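Local coordinates for protein beta-1,4-exocellulase (Thermobifida fusca, PDB 4B4H) that probably hydrolyses beta-1,4-glycosidic bonds of cellulose as a family 6 cellobiohydrolase, of which this chain is the catalytic domain, at residues Thr215-His220 with Gly277-Ile282; Tyr163-Gly168 with Ala209-Ser214. All coordinates share one frame; numbering follows the deposited sequence.

Contact 1 (Thr215-His220 with Gly277-Ile282); sequences TVDYVH and GFRSDI
Val216 lies over one face of the Phe278 ring, its CG1 4.1 Å from the ring centroid and 20° off the ring normal, a CH-pi contact displaced toward the rim. Val219 meets the same ring at its edge, with CG2 close to the ring plane and 3.9 Å from CE1; a water that bridges the two backbones also sits at the ring edge, in its plane. Helix 198-209 adds Ala209 to this apolar cluster, and Phe222 packs edge-to-face with Phe278. The second flat group, the Arg279 guanidinium, is approached at its edge by two carboxylates. NH1 donates to Asp217 OD1 at 2.8 Å, meeting that oxygen nearly in line with its C-O bond, while the carboxylate and guanidinium planes are turned 61° apart. NE donates to OD1 of Asp281, which receives it on the syn lone pair at 3.1 Å. CD continues the arginine chain in extended form, and the bend at chi3 (51°) turns NE out of that line, on the way to Asp281 OD1. The bridging water donates to Val216 O at 2.7 Å and accepts from Arg279 N. The far end of the contact is closed by Ile282, whose CA makes a CA-H...O contact of 3.6 Å with His220 O and whose CG2 rests near the same oxygen. Asp217 N bonds to Thr215 OG1 in an ST turn at the start of the 3-10 segment 216-218. One arginine thus bridges two acidic side chains of different loops and probably offsets their negative charge. The bond from Arg279 NE probably limits the turning of the Asp281 carboxylate, a group that belongs to a calcium site seen in this protein, though no calcium is bound to this chain in the model.

Contact 2 (Tyr163-Gly168 with Ala209-Ser214); sequences YVNGVG and ANASGS
Val164 begins the contact from helix 162-175, its CG1 3.8 Å from the methyl of Ala211; the same CB also lies against the Val164 carbonyl oxygen. CG1 stands anti to the backbone N (chi1 171°), the branch that reaches the loop. Next along the helix, Asn165 takes part through both its side chain and its backbone. Its OD1 accepts from a water at 2.8 Å, and that water accepts in turn from Ser212 N, so the amide side chain is tied indirectly to the loop. Its carbonyl O receives the hydroxyl of Ser212 at 2.6 Å, in the carbonyl plane and on a lone pair, with a C=O...OG angle of 117°. An alanine in place of Ser212 would probably leave Asn165 O without this donor and the turn less firmly tied to the helix. One turn of helix after Val164 comes Gly168, where the backbones approach most closely: its CA is 3.5 Å from Ala211 O, and its carbonyl O touches Ser214 CB. A CB here would clash with Ala211 O and sit tightly against Ser212 CB. Ala211 to Ser214 form a type I' turn, and Ser214 OG reaches back to donate to Ala209 O at 2.7 Å, from above the carbonyl plane. Arg172, farther along helix 162-175, also bonds Ser212 O. Val164 and Val167 rest on Glu207 and Ala208 of helix 198-209, and the turn that follows this helix folds against helix 162-175 before the chain leads on to strand 221-224.

In the fold
Contacts 1 and 2 follow one another directly from the end of helix 198-209 through the loop to strand 221-224: residues 209-214 lean on helix 162-175, and residues 215-220 on the loop before strand 283-287. Their centres are 14 Å apart, and they touch most closely at Ala209, whose CB lies 3.7 Å from Phe278 CE1 and 4.0 Å from Val219 CG2. The loop thus bridges helix 162-175 and the loop before strand 283-287, the parallel neighbour of strand 221-224 in the central sheet. Contact 1 includes the calcium-site residue Asp281, whose side chain is about 4 Å from that of Asp4, which belongs to the same calcium site, without calcium in this chain; contact 2 lies away from the known and predicted sites.

Contact 1 (Thr215-His220 with Gly277-Ile282)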
ATOM      1  N   THR A 215      17.366 -12.899  -6.368  1.00  9.57           N
ATOM      2  CA  THR A 215      17.600 -13.644  -5.125  1.00  9.86           C
ATOM      3  C   THR A 215      17.005 -12.810  -4.003  1.00 10.07           C
ATOM      4  O   THR A 215      16.646 -11.648  -4.224  1.00 10.53           O
ATOM      5  CB  THR A 215      19.087 -13.919  -4.801  1.00  9.89           C
ATOM      6  OG1 THR A 215      19.720 -12.708  -4.378  1.00 10.25           O
ATOM      7  CG2 THR A 215      19.841 -14.519  -5.991  1.00  9.88           C
ATOM      8  N   VAL A 216      16.890 -13.394  -2.811  1.00 10.41           N
ATOM      9  CA  VAL A 216      16.452 -12.647  -1.609  1.00 11.12           C
ATOM     10  C   VAL A 216      17.346 -11.446  -1.319  1.00 11.65           C
ATOM     11  O   VAL A 216      16.924 -10.498  -0.675  1.00 11.64           O
ATOM     12  CB  VAL A 216      16.322 -13.556  -0.355  1.00 11.13           C
ATOM     13  CG1 VAL A 216      15.323 -14.684  -0.608  1.00 11.11           C
ATOM     14  CG2 VAL A 216      17.684 -14.093   0.105  1.00 11.14           C
ATOM     15  N   ASP A 217      18.578 -11.486  -1.816  1.00 12.30           N
ATOM     16  CA  ASP A 217      19.526 -10.382  -1.660  1.00 12.81           C
ATOM     17  C   ASP A 217      19.134  -9.100  -2.421  1.00 12.15           C
ATOM     18  O   ASP A 217      19.773  -8.052  -2.256  1.00 12.74           O
ATOM     19  CB  ASP A 217      20.929 -10.867  -2.036  1.00 14.69           C
ATOM     20  CG  ASP A 217      21.522 -11.821  -0.984  1.00 15.89           C
ATOM     21  OD1 ASP A 217      21.548 -11.458   0.206  1.00 16.92           O
ATOM     22  OD2 ASP A 217      21.966 -12.934  -1.333  1.00 17.12           O
ATOM     23  N   TYR A 218      18.084  -9.181  -3.251  1.00 11.14           N
ATOM     24  CA  TYR A 218      17.519  -7.988  -3.898  1.00 10.34           C
ATOM     25  C   TYR A 218      16.268  -7.451  -3.188  1.00  9.72           C
ATOM     26  O   TYR A 218      15.644  -6.493  -3.653  1.00 10.24           O
ATOM     27  CB  TYR A 218      17.217  -8.255  -5.378  1.00 10.77           C
ATOM     28  CG  TYR A 218      18.429  -8.660  -6.172  1.00 11.32           C
ATOM     29  CD1 TYR A 218      19.617  -7.918  -6.122  1.00 11.66           C
ATOM     30  CD2 TYR A 218      18.395  -9.797  -6.962  1.00 11.64           C
ATOM     31  CE1 TYR A 218      20.724  -8.310  -6.854  1.00 11.82           C
ATOM     32  CE2 TYR A 218      19.494 -10.200  -7.697  1.00 12.05           C
ATOM     33  CZ  TYR A 218      20.656  -9.454  -7.642  1.00 12.04           C
ATOM     34  OH  TYR A 218      21.740  -9.879  -8.366  1.00 12.51           O
ATOM     35  N   VAL A 219      15.897  -8.073  -2.070  1.00  9.26           N
ATOM     36  CA  VAL A 219      14.755  -7.599  -1.285  1.00  8.60           C
ATOM     37  C   VAL A 219      15.239  -7.005   0.023  1.00  8.52           C
ATOM     38  O   VAL A 219      15.870  -7.692   0.829  1.00  8.87           O
ATOM     39  CB  VAL A 219      13.740  -8.727  -1.009  1.00  8.33           C
ATOM     40  CG1 VAL A 219      12.531  -8.185  -0.241  1.00  8.57           C
ATOM     41  CG2 VAL A 219      13.271  -9.329  -2.325  1.00  8.19           C
ATOM     42  N   HIS A 220      14.941  -5.721   0.215  1.00  8.33           N
ATOM     43  CA  HIS A 220      15.391  -5.020   1.398  1.00  8.39           C
ATOM     44  C   HIS A 220      14.359  -5.096   2.480  1.00  7.90           C
ATOM     45  O   HIS A 220      14.676  -4.913   3.668  1.00  7.94           O
ATOM     46  CB  HIS A 220      15.712  -3.562   1.073  1.00  9.35           C
ATOM     47  CG  HIS A 220      16.706  -2.949   2.025  1.00  9.93           C
ATOM     48  ND1 HIS A 220      18.031  -3.173   1.934  1.00 10.84           N
ATOM     49  CD2 HIS A 220      16.522  -2.139   3.138  1.00 10.36           C
ATOM     50  CE1 HIS A 220      18.662  -2.532   2.928  1.00 11.24           C
ATOM     51  NE2 HIS A 220      17.743  -1.898   3.666  1.00 10.75           N
ATOM     52  N   GLY A 277      13.620 -17.835   4.268  1.00 13.25           N
ATOM     53  CA  GLY A 277      14.925 -17.662   3.643  1.00 12.79           C
ATOM     54  C   GLY A 277      15.288 -16.271   3.159  1.00 13.00           C
ATOM     55  O   GLY A 277      16.194 -16.122   2.347  1.00 13.35           O
ATOM     56  N   PHE A 278      14.581 -15.258   3.658  1.00 12.93           N
ATOM     57  CA  PHE A 278      14.925 -13.864   3.386  1.00 12.77           C
ATOM     58  C   PHE A 278      16.031 -13.409   4.343  1.00 13.18           C
ATOM     59  O   PHE A 278      16.287 -14.060   5.364  1.00 14.54           O
ATOM     60  CB  PHE A 278      13.687 -12.969   3.508  1.00 12.22           C
ATOM     61  CG  PHE A 278      12.794 -13.010   2.301  1.00 12.05           C
ATOM     62  CD1 PHE A 278      13.021 -12.151   1.230  1.00 12.06           C
ATOM     63  CD2 PHE A 278      11.738 -13.911   2.222  1.00 12.07           C
ATOM     64  CE1 PHE A 278      12.218 -12.182   0.107  1.00 12.01           C
ATOM     65  CE2 PHE A 278      10.927 -13.956   1.093  1.00 12.34           C
ATOM     66  CZ  PHE A 278      11.162 -13.085   0.042  1.00 12.30           C
ATOM     67  N   ARG A 279      16.679 -12.295   4.006  1.00 13.90           N
ATOM     68  CA  ARG A 279      17.805 -11.782   4.793  1.00 14.57           C
ATOM     69  C   ARG A 279      17.384 -11.420   6.210  1.00 14.40           C
ATOM     70  O   ARG A 279      16.299 -10.872   6.410  1.00 13.76           O
ATOM     71  CB  ARG A 279      18.409 -10.559   4.109  1.00 15.46           C
ATOM     72  CG  ARG A 279      19.049 -10.845   2.756  1.00 16.62           C
ATOM     73  CD  ARG A 279      19.782  -9.606   2.264  1.00 17.86           C
ATOM     74  NE  ARG A 279      20.675  -9.097   3.304  1.00 19.14           N
ATOM     75  CZ  ARG A 279      21.999  -9.206   3.273  1.00 19.72           C
ATOM     76  NH1 ARG A 279      22.603  -9.786   2.245  1.00 20.82           N
ATOM     77  NH2 ARG A 279      22.724  -8.725   4.271  1.00 20.77           N
ATOM     78  N   SER A 280      18.260 -11.707   7.179  1.00 14.60           N
ATOM     79  CA  SER A 280      17.972 -11.516   8.609  1.00 14.37           C
ATOM     80  C   SER A 280      17.700 -10.057   8.972  1.00 14.00           C
ATOM     81  O   SER A 280      17.049  -9.770   9.982  1.00 13.70           O
ATOM     82  CB  SER A 280      19.131 -12.050   9.471  1.00 15.01           C
ATOM     83  OG  SER A 280      19.965 -10.985   9.926  1.00 16.76           O
ATOM     84  N   ASP A 281      18.214  -9.147   8.149  1.00 13.56           N
ATOM     85  CA  ASP A 281      18.100  -7.716   8.391  1.00 13.87           C
ATOM     86  C   ASP A 281      16.996  -7.032   7.565  1.00 12.98           C
ATOM     87  O   ASP A 281      17.044  -5.819   7.358  1.00 12.97           O
ATOM     88  CB  ASP A 281      19.455  -7.027   8.177  1.00 14.80           C
ATOM     89  CG  ASP A 281      19.981  -7.193   6.761  1.00 15.43           C
ATOM     90  OD1 ASP A 281      19.786  -8.278   6.178  1.00 16.74           O
ATOM     91  OD2 ASP A 281      20.590  -6.239   6.235  1.00 15.89           O
ATOM     92  N   ILE A 282      15.995  -7.784   7.110  1.00 12.19           N
ATOM     93  CA  ILE A 282      14.848  -7.121   6.465  1.00 11.24           C
ATOM     94  C   ILE A 282      14.118  -6.221   7.465  1.00 11.01           C
ATOM     95  O   ILE A 282      13.980  -6.556   8.645  1.00 11.42           O
ATOM     96  CB  ILE A 282      13.856  -8.058   5.698  1.00 10.65           C
ATOM     97  CG1 ILE A 282      13.351  -9.231   6.550  1.00 10.60           C
ATOM     98  CG2 ILE A 282      14.455  -8.546   4.375  1.00 10.84           C
ATOM     99  CD1 ILE A 282      12.194  -9.976   5.898  1.00 10.56           C
TER
HETATM  100  O   HOH W   1      15.761 -10.591   1.754  1.00  9.30           O

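Contact 2 (Tyr163-Gly168 with Ala209-Ser214)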
ATOM      1  N   TYR A 163       2.776 -12.372 -12.807  1.00  7.38           N
ATOM      2  CA  TYR A 163       3.087 -11.679 -11.548  1.00  7.06           C
ATOM      3  C   TYR A 163       4.408 -12.111 -10.938  1.00  7.06           C
ATOM      4  O   TYR A 163       5.239 -11.272 -10.613  1.00  6.88           O
ATOM      5  CB  TYR A 163       1.984 -11.897 -10.516  1.00  7.13           C
ATOM      6  CG  TYR A 163       0.720 -11.082 -10.672  1.00  6.97           C
ATOM      7  CD1 TYR A 163       0.402 -10.407 -11.863  1.00  6.89           C
ATOM      8  CD2 TYR A 163      -0.181 -11.020  -9.621  1.00  7.00           C
ATOM      9  CE1 TYR A 163      -0.778  -9.677 -11.972  1.00  6.92           C
ATOM     10  CE2 TYR A 163      -1.355 -10.298  -9.720  1.00  6.95           C
ATOM     11  CZ  TYR A 163      -1.653  -9.630 -10.899  1.00  7.03           C
ATOM     12  OH  TYR A 163      -2.824  -8.915 -10.985  1.00  6.96           O
ATOM     13  N   VAL A 164       4.610 -13.417 -10.790  1.00  6.93           N
ATOM     14  CA  VAL A 164       5.819 -13.928 -10.137  1.00  7.15           C
ATOM     15  C   VAL A 164       7.063 -13.490 -10.926  1.00  7.23           C
ATOM     16  O   VAL A 164       8.020 -12.945 -10.362  1.00  7.62           O
ATOM     17  CB  VAL A 164       5.751 -15.471  -9.949  1.00  7.07           C
ATOM     18  CG1 VAL A 164       7.080 -16.035  -9.472  1.00  7.40           C
ATOM     19  CG2 VAL A 164       4.635 -15.846  -8.995  1.00  7.58           C
ATOM     20  N   ASN A 165       7.050 -13.722 -12.232  1.00  7.59           N
ATOM     21  CA  ASN A 165       8.191 -13.389 -13.080  1.00  7.71           C
ATOM     22  C   ASN A 165       8.385 -11.888 -13.297  1.00  7.23           C
ATOM     23  O   ASN A 165       9.519 -11.432 -13.397  1.00  7.12           O
ATOM     24  CB  ASN A 165       8.086 -14.094 -14.434  1.00  8.43           C
ATOM     25  CG  ASN A 165       8.345 -15.584 -14.333  1.00  9.09           C
ATOM     26  OD1 ASN A 165       9.024 -16.056 -13.429  1.00  9.79           O
ATOM     27  ND2 ASN A 165       7.807 -16.337 -15.288  1.00  9.49           N
ATOM     28  N   GLY A 166       7.278 -11.143 -13.386  1.00  7.14           N
ATOM     29  CA  GLY A 166       7.332  -9.681 -13.488  1.00  6.83           C
ATOM     30  C   GLY A 166       8.017  -9.106 -12.264  1.00  6.80           C
ATOM     31  O   GLY A 166       9.002  -8.380 -12.394  1.00  6.86           O
ATOM     32  N   VAL A 167       7.487  -9.443 -11.091  1.00  6.68           N
ATOM     33  CA  VAL A 167       8.055  -9.009  -9.814  1.00  6.49           C
ATOM     34  C   VAL A 167       9.532  -9.387  -9.682  1.00  6.63           C
ATOM     35  O   VAL A 167      10.346  -8.546  -9.282  1.00  6.54           O
ATOM     36  CB  VAL A 167       7.235  -9.549  -8.621  1.00  6.52           C
ATOM     37  CG1 VAL A 167       7.996  -9.371  -7.319  1.00  6.54           C
ATOM     38  CG2 VAL A 167       5.877  -8.871  -8.552  1.00  6.53           C
ATOM     39  N   GLY A 168       9.878 -10.637 -10.023  1.00  6.49           N
ATOM     40  CA  GLY A 168      11.273 -11.078 -10.001  1.00  6.39           C
ATOM     41  C   GLY A 168      12.165 -10.170 -10.804  1.00  6.29           C
ATOM     42  O   GLY A 168      13.223  -9.742 -10.325  1.00  6.25           O
ATOM     43  N   ALA A 209      10.822 -13.533  -5.317  1.00  8.66           N
ATOM     44  CA  ALA A 209      12.181 -13.082  -5.021  1.00  8.74           C
ATOM     45  C   ALA A 209      13.265 -13.940  -5.658  1.00  8.81           C
ATOM     46  O   ALA A 209      14.392 -13.488  -5.835  1.00  8.28           O
ATOM     47  CB  ALA A 209      12.375 -13.045  -3.524  1.00  8.97           C
ATOM     48  N   ASN A 210      12.941 -15.194  -5.957  1.00  8.98           N
ATOM     49  CA  ASN A 210      13.891 -16.077  -6.629  1.00  9.02           C
ATOM     50  C   ASN A 210      13.617 -16.270  -8.117  1.00  9.09           C
ATOM     51  O   ASN A 210      14.348 -17.005  -8.785  1.00  9.58           O
ATOM     52  CB  ASN A 210      13.930 -17.418  -5.914  1.00  9.59           C
ATOM     53  CG  ASN A 210      14.619 -17.320  -4.582  1.00  9.63           C
ATOM     54  OD1 ASN A 210      15.844 -17.410  -4.509  1.00 10.08           O
ATOM     55  ND2 ASN A 210      13.848 -17.094  -3.522  1.00  9.92           N
ATOM     56  N   ALA A 211      12.592 -15.582  -8.631  1.00  8.85           N
ATOM     57  CA  ALA A 211      12.204 -15.677 -10.046  1.00  8.72           C
ATOM     58  C   ALA A 211      13.009 -14.722 -10.939  1.00  8.72           C
ATOM     59  O   ALA A 211      13.534 -13.724 -10.461  1.00  8.89           O
ATOM     60  CB  ALA A 211      10.712 -15.386 -10.194  1.00  8.72           C
ATOM     61  N   SER A 212      13.076 -15.011 -12.245  1.00  8.64           N
ATOM     62  CA  SER A 212      13.672 -14.095 -13.238  1.00  8.47           C
ATOM     63  C   SER A 212      15.109 -13.668 -12.946  1.00  8.34           C
ATOM     64  O   SER A 212      15.538 -12.579 -13.370  1.00  8.59           O
ATOM     65  CB  SER A 212      12.806 -12.845 -13.410  1.00  8.55           C
ATOM     66  OG  SER A 212      11.472 -13.182 -13.716  1.00  8.45           O
ATOM     67  N   GLY A 213      15.837 -14.507 -12.221  1.00  8.62           N
ATOM     68  CA  GLY A 213      17.229 -14.218 -11.886  1.00  8.46           C
ATOM     69  C   GLY A 213      17.428 -13.532 -10.551  1.00  8.54           C
ATOM     70  O   GLY A 213      18.555 -13.330 -10.134  1.00  8.60           O
ATOM     71  N   SER A 214      16.338 -13.157  -9.890  1.00  8.61           N
ATOM     72  CA  SER A 214      16.413 -12.501  -8.582  1.00  8.79           C
ATOM     73  C   SER A 214      16.854 -13.466  -7.462  1.00  9.03           C
ATOM     74  O   SER A 214      16.798 -14.702  -7.619  1.00  9.24           O
ATOM     75  CB  SER A 214      15.083 -11.824  -8.255  1.00  8.60           C
ATOM     76  OG  SER A 214      15.108 -11.118  -7.015  1.00  8.06           O
TER
HETATM   77  O   HOH W   2      11.598 -16.956 -13.065  1.00  9.62           O